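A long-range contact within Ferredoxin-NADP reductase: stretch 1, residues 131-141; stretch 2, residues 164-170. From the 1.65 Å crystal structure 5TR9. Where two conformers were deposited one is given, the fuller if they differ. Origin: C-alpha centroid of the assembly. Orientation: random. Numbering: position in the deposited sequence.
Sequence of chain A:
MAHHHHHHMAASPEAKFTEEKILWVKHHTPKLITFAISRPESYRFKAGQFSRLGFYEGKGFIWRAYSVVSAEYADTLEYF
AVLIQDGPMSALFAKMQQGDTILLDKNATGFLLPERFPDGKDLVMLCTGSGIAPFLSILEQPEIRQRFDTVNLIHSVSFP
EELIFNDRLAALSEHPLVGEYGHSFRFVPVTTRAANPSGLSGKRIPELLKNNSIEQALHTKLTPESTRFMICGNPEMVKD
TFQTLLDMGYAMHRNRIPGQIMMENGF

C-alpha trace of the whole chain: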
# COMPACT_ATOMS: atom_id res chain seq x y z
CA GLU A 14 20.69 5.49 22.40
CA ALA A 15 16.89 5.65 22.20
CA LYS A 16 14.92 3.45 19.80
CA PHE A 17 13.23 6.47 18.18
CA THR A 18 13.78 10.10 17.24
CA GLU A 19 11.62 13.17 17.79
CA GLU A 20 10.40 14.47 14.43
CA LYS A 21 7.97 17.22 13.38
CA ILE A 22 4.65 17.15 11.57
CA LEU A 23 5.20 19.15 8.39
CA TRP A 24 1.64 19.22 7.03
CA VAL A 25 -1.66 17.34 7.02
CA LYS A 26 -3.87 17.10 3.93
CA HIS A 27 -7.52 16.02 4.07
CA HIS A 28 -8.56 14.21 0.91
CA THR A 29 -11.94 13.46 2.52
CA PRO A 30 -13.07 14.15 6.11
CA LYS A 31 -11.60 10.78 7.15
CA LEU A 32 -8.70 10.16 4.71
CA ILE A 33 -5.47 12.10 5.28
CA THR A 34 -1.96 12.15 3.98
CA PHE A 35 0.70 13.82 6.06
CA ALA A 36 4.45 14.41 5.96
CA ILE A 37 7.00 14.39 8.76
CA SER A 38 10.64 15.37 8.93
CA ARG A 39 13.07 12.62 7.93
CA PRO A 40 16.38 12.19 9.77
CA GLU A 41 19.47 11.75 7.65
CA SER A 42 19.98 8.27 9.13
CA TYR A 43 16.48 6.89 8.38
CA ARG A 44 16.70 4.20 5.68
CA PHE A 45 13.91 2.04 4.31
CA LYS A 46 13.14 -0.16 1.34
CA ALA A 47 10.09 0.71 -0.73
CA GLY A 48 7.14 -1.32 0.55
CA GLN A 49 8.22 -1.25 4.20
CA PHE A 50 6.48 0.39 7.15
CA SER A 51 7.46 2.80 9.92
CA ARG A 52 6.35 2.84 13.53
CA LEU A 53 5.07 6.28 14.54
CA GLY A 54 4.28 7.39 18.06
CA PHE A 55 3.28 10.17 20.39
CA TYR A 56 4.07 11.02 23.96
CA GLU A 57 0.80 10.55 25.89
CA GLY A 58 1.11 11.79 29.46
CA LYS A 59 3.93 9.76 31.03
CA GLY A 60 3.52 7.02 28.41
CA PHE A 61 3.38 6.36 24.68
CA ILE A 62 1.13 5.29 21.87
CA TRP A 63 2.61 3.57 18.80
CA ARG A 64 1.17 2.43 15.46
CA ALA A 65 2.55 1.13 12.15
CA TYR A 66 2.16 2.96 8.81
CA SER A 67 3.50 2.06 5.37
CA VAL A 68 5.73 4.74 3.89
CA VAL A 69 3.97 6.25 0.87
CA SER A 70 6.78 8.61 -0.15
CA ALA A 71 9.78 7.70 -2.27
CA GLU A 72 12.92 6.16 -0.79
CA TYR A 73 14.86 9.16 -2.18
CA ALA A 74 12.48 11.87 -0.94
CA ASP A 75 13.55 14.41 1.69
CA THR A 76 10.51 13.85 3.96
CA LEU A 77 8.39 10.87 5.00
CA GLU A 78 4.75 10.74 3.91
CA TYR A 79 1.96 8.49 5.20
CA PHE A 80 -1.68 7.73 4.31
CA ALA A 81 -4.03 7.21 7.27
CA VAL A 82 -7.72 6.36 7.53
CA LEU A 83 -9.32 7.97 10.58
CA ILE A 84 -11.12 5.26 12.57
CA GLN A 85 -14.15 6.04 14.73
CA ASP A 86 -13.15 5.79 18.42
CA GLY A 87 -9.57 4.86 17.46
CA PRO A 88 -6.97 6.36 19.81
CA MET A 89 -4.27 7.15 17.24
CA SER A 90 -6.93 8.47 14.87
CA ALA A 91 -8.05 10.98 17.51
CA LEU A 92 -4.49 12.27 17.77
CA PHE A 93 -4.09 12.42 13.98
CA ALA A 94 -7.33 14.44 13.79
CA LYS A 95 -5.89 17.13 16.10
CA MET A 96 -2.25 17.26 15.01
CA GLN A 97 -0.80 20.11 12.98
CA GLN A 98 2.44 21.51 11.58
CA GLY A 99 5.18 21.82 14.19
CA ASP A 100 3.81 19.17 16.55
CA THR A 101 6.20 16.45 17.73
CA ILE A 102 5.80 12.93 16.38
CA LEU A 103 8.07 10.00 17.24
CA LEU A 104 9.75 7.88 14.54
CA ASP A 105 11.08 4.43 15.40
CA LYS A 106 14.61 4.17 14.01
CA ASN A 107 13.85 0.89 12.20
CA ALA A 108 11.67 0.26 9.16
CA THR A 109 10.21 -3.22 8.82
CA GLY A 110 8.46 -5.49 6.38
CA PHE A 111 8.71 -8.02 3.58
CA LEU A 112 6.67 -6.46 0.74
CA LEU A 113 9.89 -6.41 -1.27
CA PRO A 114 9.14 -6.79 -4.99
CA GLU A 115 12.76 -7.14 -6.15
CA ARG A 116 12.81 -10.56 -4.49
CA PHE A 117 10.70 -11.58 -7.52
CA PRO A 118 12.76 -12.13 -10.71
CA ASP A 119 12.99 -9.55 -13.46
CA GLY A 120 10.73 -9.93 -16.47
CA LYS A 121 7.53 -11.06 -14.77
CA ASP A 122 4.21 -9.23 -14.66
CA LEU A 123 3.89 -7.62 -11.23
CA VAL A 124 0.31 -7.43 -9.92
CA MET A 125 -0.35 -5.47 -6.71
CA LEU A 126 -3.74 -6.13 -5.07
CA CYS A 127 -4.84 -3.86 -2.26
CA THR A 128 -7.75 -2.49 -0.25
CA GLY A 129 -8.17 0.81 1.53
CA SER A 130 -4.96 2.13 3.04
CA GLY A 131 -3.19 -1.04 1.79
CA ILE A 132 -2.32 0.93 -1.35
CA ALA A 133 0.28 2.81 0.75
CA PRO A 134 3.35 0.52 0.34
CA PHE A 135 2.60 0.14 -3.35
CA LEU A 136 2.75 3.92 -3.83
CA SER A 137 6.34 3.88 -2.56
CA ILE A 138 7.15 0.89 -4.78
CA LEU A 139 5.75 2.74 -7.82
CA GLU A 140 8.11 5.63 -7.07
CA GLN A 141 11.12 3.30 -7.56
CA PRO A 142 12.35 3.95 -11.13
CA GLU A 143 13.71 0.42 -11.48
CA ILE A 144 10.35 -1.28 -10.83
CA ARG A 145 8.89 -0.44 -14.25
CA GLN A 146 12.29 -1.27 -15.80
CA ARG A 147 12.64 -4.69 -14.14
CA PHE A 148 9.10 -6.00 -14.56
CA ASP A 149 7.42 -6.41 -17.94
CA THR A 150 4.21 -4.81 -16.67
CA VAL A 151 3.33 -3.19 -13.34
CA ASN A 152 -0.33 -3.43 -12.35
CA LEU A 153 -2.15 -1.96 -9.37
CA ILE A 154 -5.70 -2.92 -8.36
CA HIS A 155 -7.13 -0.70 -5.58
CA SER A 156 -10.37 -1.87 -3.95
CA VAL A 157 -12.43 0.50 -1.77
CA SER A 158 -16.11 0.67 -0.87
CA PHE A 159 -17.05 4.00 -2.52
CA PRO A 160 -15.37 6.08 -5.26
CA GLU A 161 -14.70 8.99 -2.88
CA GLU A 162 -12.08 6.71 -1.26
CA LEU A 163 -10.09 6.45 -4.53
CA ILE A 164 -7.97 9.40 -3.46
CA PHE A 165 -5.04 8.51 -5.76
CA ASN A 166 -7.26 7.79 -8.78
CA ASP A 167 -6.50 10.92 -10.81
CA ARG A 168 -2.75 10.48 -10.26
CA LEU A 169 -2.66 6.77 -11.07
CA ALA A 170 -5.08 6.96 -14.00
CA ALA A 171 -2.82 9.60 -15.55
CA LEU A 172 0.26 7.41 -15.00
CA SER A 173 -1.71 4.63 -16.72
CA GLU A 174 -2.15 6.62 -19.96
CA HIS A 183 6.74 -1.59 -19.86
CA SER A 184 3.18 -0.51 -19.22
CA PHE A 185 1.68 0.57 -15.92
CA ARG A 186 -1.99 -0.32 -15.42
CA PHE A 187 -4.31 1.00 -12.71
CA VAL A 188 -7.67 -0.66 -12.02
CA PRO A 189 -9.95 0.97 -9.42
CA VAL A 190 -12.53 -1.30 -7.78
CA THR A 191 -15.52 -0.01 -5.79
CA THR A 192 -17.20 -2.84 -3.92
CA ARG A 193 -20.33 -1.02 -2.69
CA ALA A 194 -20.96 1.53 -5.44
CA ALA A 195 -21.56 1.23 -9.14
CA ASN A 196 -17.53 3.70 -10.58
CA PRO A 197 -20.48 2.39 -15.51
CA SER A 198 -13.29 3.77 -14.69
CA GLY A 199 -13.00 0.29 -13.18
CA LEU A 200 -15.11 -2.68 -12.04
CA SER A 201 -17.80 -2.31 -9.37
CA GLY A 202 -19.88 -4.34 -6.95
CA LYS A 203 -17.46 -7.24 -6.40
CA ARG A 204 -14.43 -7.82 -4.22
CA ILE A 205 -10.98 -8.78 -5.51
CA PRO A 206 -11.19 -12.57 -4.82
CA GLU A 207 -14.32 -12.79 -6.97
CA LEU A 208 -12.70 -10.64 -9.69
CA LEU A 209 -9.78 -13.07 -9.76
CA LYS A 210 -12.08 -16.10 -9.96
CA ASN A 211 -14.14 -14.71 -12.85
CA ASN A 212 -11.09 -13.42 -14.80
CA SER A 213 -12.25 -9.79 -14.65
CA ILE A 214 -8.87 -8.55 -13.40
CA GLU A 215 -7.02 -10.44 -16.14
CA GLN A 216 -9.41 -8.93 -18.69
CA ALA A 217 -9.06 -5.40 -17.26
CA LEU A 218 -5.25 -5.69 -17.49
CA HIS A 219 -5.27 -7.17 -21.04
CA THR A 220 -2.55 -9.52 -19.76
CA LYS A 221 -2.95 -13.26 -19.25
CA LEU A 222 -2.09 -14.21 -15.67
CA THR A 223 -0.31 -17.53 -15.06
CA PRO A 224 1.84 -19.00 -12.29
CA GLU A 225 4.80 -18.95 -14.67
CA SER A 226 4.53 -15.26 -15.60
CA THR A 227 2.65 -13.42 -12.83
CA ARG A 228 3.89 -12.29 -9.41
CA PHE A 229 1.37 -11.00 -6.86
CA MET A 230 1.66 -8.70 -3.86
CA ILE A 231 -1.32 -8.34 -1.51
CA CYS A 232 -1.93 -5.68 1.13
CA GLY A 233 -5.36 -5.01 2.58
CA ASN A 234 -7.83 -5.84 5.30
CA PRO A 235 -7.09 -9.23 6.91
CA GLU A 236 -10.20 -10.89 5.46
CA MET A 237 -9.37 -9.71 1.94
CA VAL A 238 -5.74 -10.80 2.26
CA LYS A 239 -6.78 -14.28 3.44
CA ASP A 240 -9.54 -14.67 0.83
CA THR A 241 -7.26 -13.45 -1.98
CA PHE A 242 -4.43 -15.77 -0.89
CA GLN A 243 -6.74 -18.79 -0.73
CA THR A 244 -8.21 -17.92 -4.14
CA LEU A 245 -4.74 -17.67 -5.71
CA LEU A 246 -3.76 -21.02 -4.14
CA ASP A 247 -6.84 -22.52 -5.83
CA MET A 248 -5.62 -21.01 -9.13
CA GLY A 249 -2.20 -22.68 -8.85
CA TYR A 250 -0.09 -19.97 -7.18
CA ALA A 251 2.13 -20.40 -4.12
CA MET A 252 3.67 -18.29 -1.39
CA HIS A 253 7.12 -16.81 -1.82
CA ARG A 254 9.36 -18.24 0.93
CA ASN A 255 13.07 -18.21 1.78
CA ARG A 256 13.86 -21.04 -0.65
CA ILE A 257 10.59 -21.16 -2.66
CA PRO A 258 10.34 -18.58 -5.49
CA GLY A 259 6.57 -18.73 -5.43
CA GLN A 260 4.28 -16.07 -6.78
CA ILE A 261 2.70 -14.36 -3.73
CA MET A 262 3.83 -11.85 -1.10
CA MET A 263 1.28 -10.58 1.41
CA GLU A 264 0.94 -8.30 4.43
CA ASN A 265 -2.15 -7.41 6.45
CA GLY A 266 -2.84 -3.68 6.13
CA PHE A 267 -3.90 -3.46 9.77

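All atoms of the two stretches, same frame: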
# COMPACT_ATOMS: atom_id res chain seq x y z
N GLY A 131 -4.17 -0.08 2.29
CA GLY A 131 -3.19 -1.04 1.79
C GLY A 131 -2.52 -0.64 0.49
O GLY A 131 -1.51 -1.26 0.12
N ILE A 132 -3.04 0.38 -0.21
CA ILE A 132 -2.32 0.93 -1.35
C ILE A 132 -1.00 1.59 -0.94
O ILE A 132 -0.09 1.69 -1.76
CB ILE A 132 -3.22 1.94 -2.11
CG1 ILE A 132 -2.63 2.26 -3.48
CG2 ILE A 132 -3.50 3.20 -1.24
CD1 ILE A 132 -3.54 3.07 -4.38
N ALA A 133 -0.87 2.00 0.33
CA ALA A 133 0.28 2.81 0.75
C ALA A 133 1.64 2.25 0.37
O ALA A 133 2.43 2.98 -0.25
CB ALA A 133 0.19 3.05 2.27
N PRO A 134 2.00 1.00 0.72
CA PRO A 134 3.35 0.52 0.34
C PRO A 134 3.54 0.47 -1.16
O PRO A 134 4.67 0.63 -1.65
CB PRO A 134 3.42 -0.88 0.96
CG PRO A 134 1.97 -1.32 1.08
CD PRO A 134 1.22 -0.04 1.42
N PHE A 135 2.47 0.23 -1.90
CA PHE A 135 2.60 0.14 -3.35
C PHE A 135 2.85 1.50 -3.98
O PHE A 135 3.49 1.58 -5.03
CB PHE A 135 1.36 -0.56 -3.92
CG PHE A 135 1.18 -1.97 -3.41
CD1 PHE A 135 2.26 -2.84 -3.35
CD2 PHE A 135 -0.06 -2.41 -2.97
CE1 PHE A 135 2.12 -4.13 -2.86
CE2 PHE A 135 -0.21 -3.72 -2.47
CZ PHE A 135 0.88 -4.57 -2.42
N LEU A 136 2.40 2.59 -3.33
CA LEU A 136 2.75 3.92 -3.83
C LEU A 136 4.26 4.15 -3.76
O LEU A 136 4.87 4.68 -4.71
CB LEU A 136 2.01 5.01 -3.05
CG LEU A 136 0.48 4.95 -3.17
CD1 LEU A 136 -0.18 6.01 -2.30
CD2 LEU A 136 0.05 5.12 -4.62
N SER A 137 4.90 3.74 -2.66
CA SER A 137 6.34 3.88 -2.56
C SER A 137 7.05 3.01 -3.59
O SER A 137 8.02 3.45 -4.21
CB SER A 137 6.81 3.52 -1.14
OG SER A 137 8.19 3.80 -0.97
N ILE A 138 6.57 1.78 -3.78
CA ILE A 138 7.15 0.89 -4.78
C ILE A 138 7.05 1.51 -6.17
O ILE A 138 8.01 1.48 -6.95
CB ILE A 138 6.49 -0.49 -4.70
CG1 ILE A 138 6.99 -1.20 -3.44
CG2 ILE A 138 6.82 -1.34 -5.96
CD1 ILE A 138 6.14 -2.39 -2.97
N LEU A 139 5.90 2.11 -6.50
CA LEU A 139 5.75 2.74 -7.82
C LEU A 139 6.66 3.94 -8.01
O LEU A 139 6.89 4.35 -9.16
CB LEU A 139 4.30 3.18 -8.03
CG LEU A 139 3.35 2.01 -8.20
CD1 LEU A 139 1.91 2.51 -8.25
CD2 LEU A 139 3.69 1.25 -9.47
N GLU A 140 7.17 4.53 -6.94
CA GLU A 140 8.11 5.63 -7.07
C GLU A 140 9.55 5.15 -7.30
O GLU A 140 10.42 5.98 -7.54
CB GLU A 140 7.97 6.53 -5.83
CG GLU A 140 6.62 7.30 -5.83
CD GLU A 140 5.92 7.44 -4.46
OE1 GLU A 140 6.53 7.17 -3.41
OE2 GLU A 140 4.73 7.84 -4.45
N GLN A 141 9.79 3.84 -7.26
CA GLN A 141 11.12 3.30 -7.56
C GLN A 141 11.29 3.22 -9.07
O GLN A 141 10.57 2.45 -9.72
CB GLN A 141 11.27 1.91 -6.98
CG GLN A 141 11.32 1.87 -5.48
CD GLN A 141 12.63 2.39 -4.95
OE1 GLN A 141 12.75 3.57 -4.62
NE2 GLN A 141 13.63 1.53 -4.88
N ILE A 164 -8.56 8.07 -3.55
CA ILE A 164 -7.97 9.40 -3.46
C ILE A 164 -6.70 9.54 -4.29
O ILE A 164 -6.19 10.67 -4.43
CB ILE A 164 -7.70 9.79 -2.00
CG1 ILE A 164 -6.71 8.84 -1.33
CG2 ILE A 164 -9.03 9.85 -1.19
CD1 ILE A 164 -6.11 9.43 -0.05
N PHE A 165 -6.18 8.45 -4.86
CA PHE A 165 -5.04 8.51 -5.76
C PHE A 165 -5.45 8.26 -7.20
O PHE A 165 -4.58 8.11 -8.07
CB PHE A 165 -3.98 7.50 -5.31
CG PHE A 165 -3.58 7.66 -3.87
CD1 PHE A 165 -2.74 8.70 -3.49
CD2 PHE A 165 -4.08 6.82 -2.89
CE1 PHE A 165 -2.38 8.89 -2.16
CE2 PHE A 165 -3.74 7.00 -1.55
CZ PHE A 165 -2.89 8.04 -1.19
N ASN A 166 -6.76 8.23 -7.48
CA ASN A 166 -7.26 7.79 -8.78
C ASN A 166 -6.77 8.69 -9.91
O ASN A 166 -6.31 8.20 -10.94
CB ASN A 166 -8.79 7.76 -8.75
CG ASN A 166 -9.38 7.46 -10.10
OD1 ASN A 166 -9.45 6.31 -10.52
ND2 ASN A 166 -9.82 8.50 -10.80
N ASP A 167 -6.92 10.01 -9.75
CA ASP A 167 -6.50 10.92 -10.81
C ASP A 167 -5.01 10.76 -11.11
O ASP A 167 -4.61 10.73 -12.28
CB ASP A 167 -6.80 12.37 -10.43
CG ASP A 167 -8.29 12.67 -10.41
OD1 ASP A 167 -9.09 11.77 -10.75
OD2 ASP A 167 -8.66 13.80 -10.04
N ARG A 168 -4.19 10.63 -10.07
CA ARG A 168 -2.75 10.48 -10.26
C ARG A 168 -2.42 9.17 -10.97
O ARG A 168 -1.62 9.15 -11.91
CB ARG A 168 -2.05 10.56 -8.91
CG ARG A 168 -0.70 9.86 -8.84
CD ARG A 168 -0.19 9.81 -7.41
NE ARG A 168 1.08 9.10 -7.30
CZ ARG A 168 1.71 8.86 -6.15
NH1 ARG A 168 1.18 9.28 -5.00
NH2 ARG A 168 2.86 8.21 -6.15
N LEU A 169 -3.02 8.07 -10.52
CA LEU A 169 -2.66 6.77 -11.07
C LEU A 169 -3.31 6.52 -12.43
O LEU A 169 -2.71 5.85 -13.28
CB LEU A 169 -3.02 5.66 -10.09
CG LEU A 169 -2.32 5.76 -8.73
CD1 LEU A 169 -2.92 4.76 -7.76
CD2 LEU A 169 -0.83 5.53 -8.86
N ALA A 170 -4.51 7.05 -12.66
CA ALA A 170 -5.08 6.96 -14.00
C ALA A 170 -4.23 7.70 -15.02
O ALA A 170 -4.05 7.23 -16.15
CB ALA A 170 -6.52 7.49 -14.00
O HOH W 1 2.77 9.34 -2.76

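This is a small, mainly apolar side-chain contact between two helical segments, closed at one end by a salt bridge between Glu140 and Arg168. The two helix axes come no closer than 13.3 Å and their N-to-C directions differ by 37°, so the backbones stand well apart and long side chains must fill the gap; about 313 Å² is buried, both sides summed.

Leu136 is the hub. Its CA-to-CB bond points toward the second stretch, and its branched end serves several neighbours. CD1 lies over one face of the Phe165 ring, 3.6 Å from the ring centroid and only 12° off the ring normal, a CH-pi contact in which a methyl group meets the pi cloud almost head-on. The other methyl, CD2, reaches Leu169 CD1 at 4.3 Å and also sits over one face of the Arg168 guanidinium, 4.3 Å from NH1. A leucine suits this place because its two methyls diverge: CD1 covers the Phe165 ring and CD2 turns to Leu169, while the guanidinium lies within reach of both.

Phe165, at the N-cap position just before the second helix, offers a broad, flat surface to the first stretch. Ile132 meets it obliquely, with CG2 3.8 Å from Phe165 CE2, while the longer arm of the same isoleucine brings CD1 to within 3.8 Å of Leu169 CD1, and the same CD1 is also 4.1 Å from Phe165 CD2. With both chi angles near t, that arm is extended and lies against both partners, while CG2 adds a second contact to the ring. Leu169, one helical turn after Phe165, whose O accepts a hydrogen bond from Leu169 N at 2.9 Å, continues the apolar surface. Its CD2 approaches Leu139 CD1 at 4.1 Å, a looser contact. Ile132, Leu136 and Leu139 follow the spacing that brings residues to one side of a helical segment, and all three direct CB toward the partner.

The polar closure depends on reach. Arg168 has chi1 to chi3 all t, an extended chain that carries its guanidinium across to the first stretch. Glu140 starts sideways, but its end comes nearer, and Arg168 NH2 donates a hydrogen bond to Glu140 OE2 at 2.6 Å with an angle of 150°, as part of the salt bridge. The carboxylate oxygen lies at the guanidinium edge, near its plane, where the N-H groups point, leaving a face free for Leu136. A water reinforces the pair, donating to Glu140 OE2 at 3.0 Å and accepting from Arg168 NH1 at 2.7 Å.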